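Local coordinates for N-acetylglucosamine-6-phosphate deacetylase (Mycobacterium smegmatis, PDB 6FV4), which probably removes the acetyl group from N-acetylglucosamine-6-phosphate in a metal-dependent hydrolysis, as other members of the NagA family do, at residues L116-R128 against E162-V174. The protein carries 1 engineered substitution. Residues are numbered along the deposited sequence; the frame is centred on the assembly and turned at random.
Sequences LLRQVSGLARQVR and EIGRVLDAGEGTV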
ATOM      1  N   LEU B 116     -36.522  -7.608   2.316  1.00 34.48           N
ATOM      2  CA  LEU B 116     -35.472  -7.284   3.280  1.00 35.80           C
ATOM      3  C   LEU B 116     -35.971  -7.458   4.705  1.00 34.19           C
ATOM      4  O   LEU B 116     -35.298  -8.076   5.540  1.00 31.66           O
ATOM      5  CB  LEU B 116     -34.970  -5.858   3.055  1.00 33.64           C
ATOM      6  CG  LEU B 116     -33.902  -5.299   3.992  1.00 36.33           C
ATOM      7  CD1 LEU B 116     -32.741  -6.268   4.089  1.00 34.75           C
ATOM      8  CD2 LEU B 116     -33.411  -3.967   3.455  1.00 33.92           C
ATOM      9  N   LEU B 117     -37.175  -6.947   4.992  1.00 33.41           N
ATOM     10  CA  LEU B 117     -37.708  -7.020   6.349  1.00 31.09           C
ATOM     11  C   LEU B 117     -37.953  -8.460   6.778  1.00 30.43           C
ATOM     12  O   LEU B 117     -37.666  -8.827   7.925  1.00 30.96           O
ATOM     13  CB  LEU B 117     -38.992  -6.198   6.452  1.00 30.28           C
ATOM     14  CG  LEU B 117     -38.772  -4.690   6.528  1.00 31.29           C
ATOM     15  CD1 LEU B 117     -40.101  -3.938   6.379  1.00 35.90           C
ATOM     16  CD2 LEU B 117     -38.091  -4.320   7.832  1.00 28.95           C
ATOM     17  N   ARG B 118     -38.484  -9.293   5.877  1.00 31.98           N
ATOM     18  CA  ARG B 118     -38.694 -10.704   6.196  1.00 31.50           C
ATOM     19  C   ARG B 118     -37.368 -11.412   6.470  1.00 32.99           C
ATOM     20  O   ARG B 118     -37.239 -12.164   7.447  1.00 32.14           O
ATOM     21  CB  ARG B 118     -39.447 -11.390   5.051  1.00 35.76           C
ATOM     22  CG  ARG B 118     -39.337 -12.924   5.035  1.00 36.90           C
ATOM     23  CD  ARG B 118     -39.901 -13.554   3.748  1.00 39.87           C
ATOM     24  NE  ARG B 118     -39.229 -13.083   2.537  1.00 38.69           N
ATOM     25  CZ  ARG B 118     -38.091 -13.586   2.065  1.00 45.24           C
ATOM     26  NH1 ARG B 118     -37.485 -14.590   2.696  1.00 45.19           N
ATOM     27  NH2 ARG B 118     -37.545 -13.080   0.965  1.00 46.32           N
ATOM     28  N   GLN B 119     -36.366 -11.181   5.615  1.00 30.99           N
ATOM     29  CA  GLN B 119     -35.068 -11.824   5.803  1.00 27.79           C
ATOM     30  C   GLN B 119     -34.437 -11.402   7.123  1.00 30.39           C
ATOM     31  O   GLN B 119     -33.955 -12.242   7.890  1.00 29.13           O
ATOM     32  CB  GLN B 119     -34.149 -11.489   4.628  1.00 32.69           C
ATOM     33  CG  GLN B 119     -34.595 -12.095   3.316  1.00 35.36           C
ATOM     34  CD  GLN B 119     -33.830 -11.530   2.128  1.00 37.44           C
ATOM     35  OE1 GLN B 119     -32.933 -10.714   2.293  1.00 37.68           O
ATOM     36  NE2 GLN B 119     -34.181 -11.968   0.925  1.00 38.45           N
ATOM     37  N   VAL B 120     -34.438 -10.096   7.407  1.00 30.70           N
ATOM     38  CA  VAL B 120     -33.874  -9.605   8.662  1.00 25.80           C
ATOM     39  C   VAL B 120     -34.613 -10.204   9.852  1.00 30.84           C
ATOM     40  O   VAL B 120     -33.989 -10.722  10.788  1.00 30.06           O
ATOM     41  CB  VAL B 120     -33.888  -8.067   8.688  1.00 27.45           C
ATOM     42  CG1 VAL B 120     -33.685  -7.542  10.106  1.00 28.60           C
ATOM     43  CG2 VAL B 120     -32.780  -7.522   7.773  1.00 32.91           C
ATOM     44  N   SER B 121     -35.955 -10.167   9.823  1.00 29.71           N
ATOM     45  CA  SER B 121     -36.747 -10.746  10.907  1.00 31.36           C
ATOM     46  C   SER B 121     -36.401 -12.211  11.139  1.00 28.65           C
ATOM     47  O   SER B 121     -36.198 -12.639  12.281  1.00 31.19           O
ATOM     48  CB  SER B 121     -38.248 -10.611  10.608  1.00 35.18           C
ATOM     49  OG  SER B 121     -38.684  -9.278  10.771  1.00 42.85           O
ATOM     50  N   GLY B 122     -36.335 -13.001  10.062  1.00 32.47           N
ATOM     51  CA  GLY B 122     -36.017 -14.415  10.207  1.00 31.76           C
ATOM     52  C   GLY B 122     -34.594 -14.689  10.673  1.00 30.71           C
ATOM     53  O   GLY B 122     -34.352 -15.624  11.449  1.00 27.44           O
ATOM     54  N   LEU B 123     -33.621 -13.909  10.190  1.00 29.28           N
ATOM     55  CA  LEU B 123     -32.253 -14.149  10.646  1.00 28.12           C
ATOM     56  C   LEU B 123     -32.069 -13.696  12.093  1.00 26.13           C
ATOM     57  O   LEU B 123     -31.279 -14.296  12.833  1.00 29.75           O
ATOM     58  CB  LEU B 123     -31.236 -13.448   9.728  1.00 27.71           C
ATOM     59  CG  LEU B 123     -30.865 -14.069   8.379  1.00 29.21           C
ATOM     60  CD1 LEU B 123     -29.696 -13.296   7.725  1.00 29.23           C
ATOM     61  CD2 LEU B 123     -30.489 -15.538   8.534  1.00 26.71           C
ATOM     62  N   ALA B 124     -32.779 -12.644  12.516  1.00 23.99           N
ATOM     63  CA  ALA B 124     -32.670 -12.194  13.906  1.00 26.39           C
ATOM     64  C   ALA B 124     -33.059 -13.304  14.880  1.00 27.26           C
ATOM     65  O   ALA B 124     -32.490 -13.413  15.969  1.00 29.19           O
ATOM     66  CB  ALA B 124     -33.550 -10.963  14.133  1.00 31.03           C
ATOM     67  N   ARG B 125     -34.020 -14.146  14.499  1.00 27.09           N
ATOM     68  CA  ARG B 125     -34.396 -15.271  15.351  1.00 31.03           C
ATOM     69  C   ARG B 125     -33.260 -16.286  15.455  1.00 28.74           C
ATOM     70  O   ARG B 125     -33.031 -16.884  16.519  1.00 27.43           O
ATOM     71  CB  ARG B 125     -35.673 -15.922  14.807  1.00 27.82           C
ATOM     72  CG  ARG B 125     -36.119 -17.144  15.592  1.00 33.65           C
ATOM     73  CD  ARG B 125     -37.456 -17.701  15.070  1.00 40.76           C
ATOM     74  NE  ARG B 125     -37.557 -19.109  15.432  1.00 43.77           N
ATOM     75  CZ  ARG B 125     -37.174 -20.100  14.637  1.00 50.97           C
ATOM     76  NH1 ARG B 125     -36.700 -19.824  13.427  1.00 47.14           N
ATOM     77  NH2 ARG B 125     -37.273 -21.363  15.043  1.00 50.14           N
ATOM     78  N   GLN B 126     -32.523 -16.491  14.370  1.00 28.39           N
ATOM     79  CA  GLN B 126     -31.382 -17.397  14.459  1.00 28.02           C
ATOM     80  C   GLN B 126     -30.190 -16.773  15.178  1.00 25.01           C
ATOM     81  O   GLN B 126     -29.401 -17.502  15.789  1.00 30.48           O
ATOM     82  CB  GLN B 126     -31.004 -17.883  13.067  1.00 30.07           C
ATOM     83  CG  GLN B 126     -31.946 -18.992  12.599  1.00 32.72           C
ATOM     84  CD  GLN B 126     -32.242 -18.900  11.142  1.00 36.75           C
ATOM     85  OE1 GLN B 126     -31.581 -18.160  10.417  1.00 40.62           O
ATOM     86  NE2 GLN B 126     -33.229 -19.658  10.686  1.00 42.19           N
ATOM     87  N   VAL B 127     -30.039 -15.448  15.143  1.00 24.83           N
ATOM     88  CA  VAL B 127     -29.102 -14.795  16.062  1.00 24.20           C
ATOM     89  C   VAL B 127     -29.472 -15.108  17.512  1.00 28.43           C
ATOM     90  O   VAL B 127     -28.628 -15.532  18.317  1.00 28.10           O
ATOM     91  CB  VAL B 127     -29.063 -13.277  15.808  1.00 25.02           C
ATOM     92  CG1 VAL B 127     -28.044 -12.606  16.751  1.00 27.26           C
ATOM     93  CG2 VAL B 127     -28.687 -12.983  14.351  1.00 30.65           C
ATOM     94  N   ARG B 128     -30.750 -14.900  17.870  1.00 28.93           N
ATOM     95  CA  ARG B 128     -31.188 -15.160  19.241  1.00 27.69           C
ATOM     96  C   ARG B 128     -31.044 -16.630  19.606  1.00 28.26           C
ATOM     97  O   ARG B 128     -30.729 -16.953  20.756  1.00 30.23           O
ATOM     98  CB  ARG B 128     -32.634 -14.680  19.436  1.00 32.00           C
ATOM     99  CG  ARG B 128     -32.738 -13.164  19.568  1.00 31.42           C
ATOM    100  CD  ARG B 128     -34.153 -12.680  19.887  1.00 27.08           C
ATOM    101  NE  ARG B 128     -35.077 -12.893  18.777  1.00 29.12           N
ATOM    102  CZ  ARG B 128     -35.287 -12.027  17.793  1.00 31.08           C
ATOM    103  NH1 ARG B 128     -34.617 -10.880  17.752  1.00 30.68           N
ATOM    104  NH2 ARG B 128     -36.153 -12.324  16.835  1.00 31.13           N
ATOM    105  N   GLU B 162     -36.669   3.693   5.944  1.00 37.71           N
ATOM    106  CA  GLU B 162     -36.451   2.263   5.733  1.00 40.16           C
ATOM    107  C   GLU B 162     -35.316   1.728   6.602  1.00 34.91           C
ATOM    108  O   GLU B 162     -35.372   0.581   7.060  1.00 35.92           O
ATOM    109  CB  GLU B 162     -36.166   1.955   4.263  1.00 34.70           C
ATOM    110  CG  GLU B 162     -35.911   0.477   4.061  1.00 34.95           C
ATOM    111  CD  GLU B 162     -35.878   0.062   2.623  1.00 38.77           C
ATOM    112  OE1 GLU B 162     -36.035   0.948   1.760  1.00 46.35           O
ATOM    113  OE2 GLU B 162     -35.692  -1.149   2.356  1.00 38.67           O
ATOM    114  N   ILE B 163     -34.291   2.537   6.858  1.00 37.57           N
ATOM    115  CA  ILE B 163     -33.202   2.082   7.717  1.00 37.58           C
ATOM    116  C   ILE B 163     -33.712   1.839   9.135  1.00 31.65           C
ATOM    117  O   ILE B 163     -33.462   0.787   9.738  1.00 31.81           O
ATOM    118  CB  ILE B 163     -32.033   3.088   7.675  1.00 32.07           C
ATOM    119  CG1 ILE B 163     -31.373   3.052   6.297  1.00 34.83           C
ATOM    120  CG2 ILE B 163     -31.024   2.778   8.755  1.00 33.09           C
ATOM    121  CD1 ILE B 163     -30.127   3.920   6.173  1.00 33.53           C
ATOM    122  N   GLY B 164     -34.465   2.790   9.677  1.00 34.84           N
ATOM    123  CA  GLY B 164     -35.048   2.585  10.996  1.00 37.12           C
ATOM    124  C   GLY B 164     -35.958   1.368  11.056  1.00 37.54           C
ATOM    125  O   GLY B 164     -35.906   0.587  12.014  1.00 35.77           O
ATOM    126  N   ARG B 165     -36.781   1.171  10.020  1.00 34.44           N
ATOM    127  CA  ARG B 165     -37.672   0.012   9.979  1.00 35.25           C
ATOM    128  C   ARG B 165     -36.892  -1.295   9.928  1.00 34.99           C
ATOM    129  O   ARG B 165     -37.261  -2.275  10.590  1.00 27.57           O
ATOM    130  CB  ARG B 165     -38.601   0.117   8.775  1.00 34.24           C
ATOM    131  CG  ARG B 165     -39.618   1.241   8.887  1.00 39.74           C
ATOM    132  CD  ARG B 165     -40.653   1.106   7.808  1.00 34.75           C
ATOM    133  NE  ARG B 165     -40.107   1.320   6.471  1.00 37.11           N
ATOM    134  CZ  ARG B 165     -40.094   2.495   5.854  1.00 39.08           C
ATOM    135  NH1 ARG B 165     -40.581   3.566   6.466  1.00 41.33           N
ATOM    136  NH2 ARG B 165     -39.582   2.606   4.635  1.00 39.88           N
ATOM    137  N   VAL B 166     -35.807  -1.330   9.141  1.00 35.31           N
ATOM    138  CA  VAL B 166     -35.006  -2.544   9.039  1.00 29.46           C
ATOM    139  C   VAL B 166     -34.265  -2.802  10.341  1.00 30.86           C
ATOM    140  O   VAL B 166     -34.202  -3.942  10.817  1.00 29.59           O
ATOM    141  CB  VAL B 166     -34.046  -2.450   7.840  1.00 33.96           C
ATOM    142  CG1 VAL B 166     -33.025  -3.577   7.890  1.00 33.74           C
ATOM    143  CG2 VAL B 166     -34.838  -2.505   6.551  1.00 35.17           C
ATOM    144  N   LEU B 167     -33.693  -1.754  10.943  1.00 30.43           N
ATOM    145  CA  LEU B 167     -33.013  -1.928  12.223  1.00 33.69           C
ATOM    146  C   LEU B 167     -33.993  -2.330  13.323  1.00 34.77           C
ATOM    147  O   LEU B 167     -33.655  -3.133  14.202  1.00 33.50           O
ATOM    148  CB  LEU B 167     -32.270  -0.650  12.615  1.00 32.89           C
ATOM    149  CG  LEU B 167     -31.045  -0.246  11.774  1.00 35.80           C
ATOM    150  CD1 LEU B 167     -30.295   0.875  12.446  1.00 32.68           C
ATOM    151  CD2 LEU B 167     -30.140  -1.420  11.528  1.00 29.07           C
ATOM    152  N   ASP B 168     -35.203  -1.763  13.310  1.00 36.11           N
ATOM    153  CA  ASP B 168     -36.212  -2.191  14.275  1.00 37.29           C
ATOM    154  C   ASP B 168     -36.500  -3.678  14.127  1.00 33.74           C
ATOM    155  O   ASP B 168     -36.515  -4.418  15.114  1.00 35.10           O
ATOM    156  CB  ASP B 168     -37.491  -1.370  14.105  1.00 38.40           C
ATOM    157  CG  ASP B 168     -37.332   0.061  14.586  1.00 46.08           C
ATOM    158  OD1 ASP B 168     -36.293   0.374  15.218  1.00 47.06           O
ATOM    159  OD2 ASP B 168     -38.239   0.878  14.300  1.00 50.70           O
ATOM    160  N   ALA B 169     -36.690  -4.137  12.884  1.00 34.11           N
ATOM    161  CA  ALA B 169     -36.996  -5.544  12.640  1.00 34.44           C
ATOM    162  C   ALA B 169     -35.919  -6.479  13.190  1.00 36.13           C
ATOM    163  O   ALA B 169     -36.217  -7.621  13.557  1.00 32.90           O
ATOM    164  CB  ALA B 169     -37.193  -5.771  11.139  1.00 31.44           C
ATOM    165  N   GLY B 170     -34.663  -6.022  13.265  1.00 35.24           N
ATOM    166  CA  GLY B 170     -33.607  -6.879  13.765  1.00 33.48           C
ATOM    167  C   GLY B 170     -33.446  -6.952  15.272  1.00 33.67           C
ATOM    168  O   GLY B 170     -32.755  -7.850  15.763  1.00 30.77           O
ATOM    169  N   GLU B 171     -34.054  -6.032  16.023  1.00 32.78           N
ATOM    170  CA  GLU B 171     -33.947  -6.026  17.483  1.00 34.79           C
ATOM    171  C   GLU B 171     -32.489  -6.083  17.920  1.00 33.13           C
ATOM    172  O   GLU B 171     -32.110  -6.815  18.839  1.00 30.68           O
ATOM    173  CB  GLU B 171     -34.755  -7.167  18.112  1.00 32.58           C
ATOM    174  CG  GLU B 171     -36.259  -6.967  18.058  1.00 39.74           C
ATOM    175  CD  GLU B 171     -37.021  -8.185  18.574  1.00 36.03           C
ATOM    176  OE1 GLU B 171     -36.970  -8.480  19.794  1.00 34.45           O
ATOM    177  OE2 GLU B 171     -37.640  -8.868  17.733  1.00 32.84           O
ATOM    178  N   GLY B 172     -31.657  -5.293  17.251  1.00 36.24           N
ATOM    179  CA  GLY B 172     -30.274  -5.175  17.629  1.00 33.35           C
ATOM    180  C   GLY B 172     -29.344  -6.191  17.013  1.00 33.05           C
ATOM    181  O   GLY B 172     -28.145  -6.135  17.291  1.00 31.66           O
ATOM    182  N   THR B 173     -29.846  -7.107  16.175  1.00 25.07           N
ATOM    183  CA  THR B 173     -29.006  -8.153  15.599  1.00 30.49           C
ATOM    184  C   THR B 173     -28.332  -7.752  14.290  1.00 28.35           C
ATOM    185  O   THR B 173     -27.502  -8.515  13.794  1.00 30.66           O
ATOM    186  CB  THR B 173     -29.820  -9.433  15.353  1.00 30.78           C
ATOM    187  OG1 THR B 173     -30.824  -9.176  14.357  1.00 28.18           O
ATOM    188  CG2 THR B 173     -30.490  -9.879  16.642  1.00 31.51           C
ATOM    189  N   VAL B 174     -28.679  -6.607  13.704  1.00 26.82           N
ATOM    190  CA  VAL B 174     -27.990  -6.142  12.504  1.00 32.64           C
ATOM    191  C   VAL B 174     -26.703  -5.467  12.965  1.00 29.46           C
ATOM    192  O   VAL B 174     -26.738  -4.453  13.668  1.00 29.62           O
ATOM    193  CB  VAL B 174     -28.852  -5.192  11.662  1.00 30.62           C
ATOM    194  CG1 VAL B 174     -27.989  -4.594  10.533  1.00 25.68           C
ATOM    195  CG2 VAL B 174     -30.037  -5.941  11.052  1.00 28.33           C
TER
HETATM  196  O   HOH W   1     -38.990  -8.679  13.939  1.00 43.63           O
HETATM  197  O   HOH W   2     -32.662  -9.482  19.669  1.00 32.31           O
HETATM  198  O   HOH W   3     -35.997  -9.576  15.657  1.00 36.20           O
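Glu162 reaches Leu116 with OE2, 3.8 Å from CD2, although the charge of that group is engaged by Arg156. With CG beside its own backbone N (chi1 -77°), Leu117 sets CD2 3.5 Å from the carbonyl O of Arg165. Next, Val166 points CG2 at the end of Leu116 (CD2 3.7 Å away), the two side chains crossing at about a right angle, while its CG1 meets CG2 of Val120. The helices run nearly the same way, their axes 27° apart and 8.5 Å at closest approach. They are neighbouring outer helices of the (beta/alpha)8-type barrel of the amidohydrolases, and Val120 and Val166 both rest on Leu137 of strand 134-138. CB of Ala169 packs against CD2 of Leu117. At Gly170, which has no side chain, CG1 of Val120 comes within 3.6 Å of the backbone N. Glu171 lies across the Arg128 guanidinium in a long, purely electrostatic salt bridge (OE2 to NH1 3.6 Å), whereas two waters in the guanidinium plane link NH1 to Ala169 O, Glu171 O and Glu171 OE2. The type I' turn then delivers Thr173, whose OG1 donates to Gly170 O at 2.7 Å, beside the bond from Thr173 N; CG2 passes Val127 in the opposite sense, 3.7 Å from its CG1, and OG1 abuts CB of Ala124.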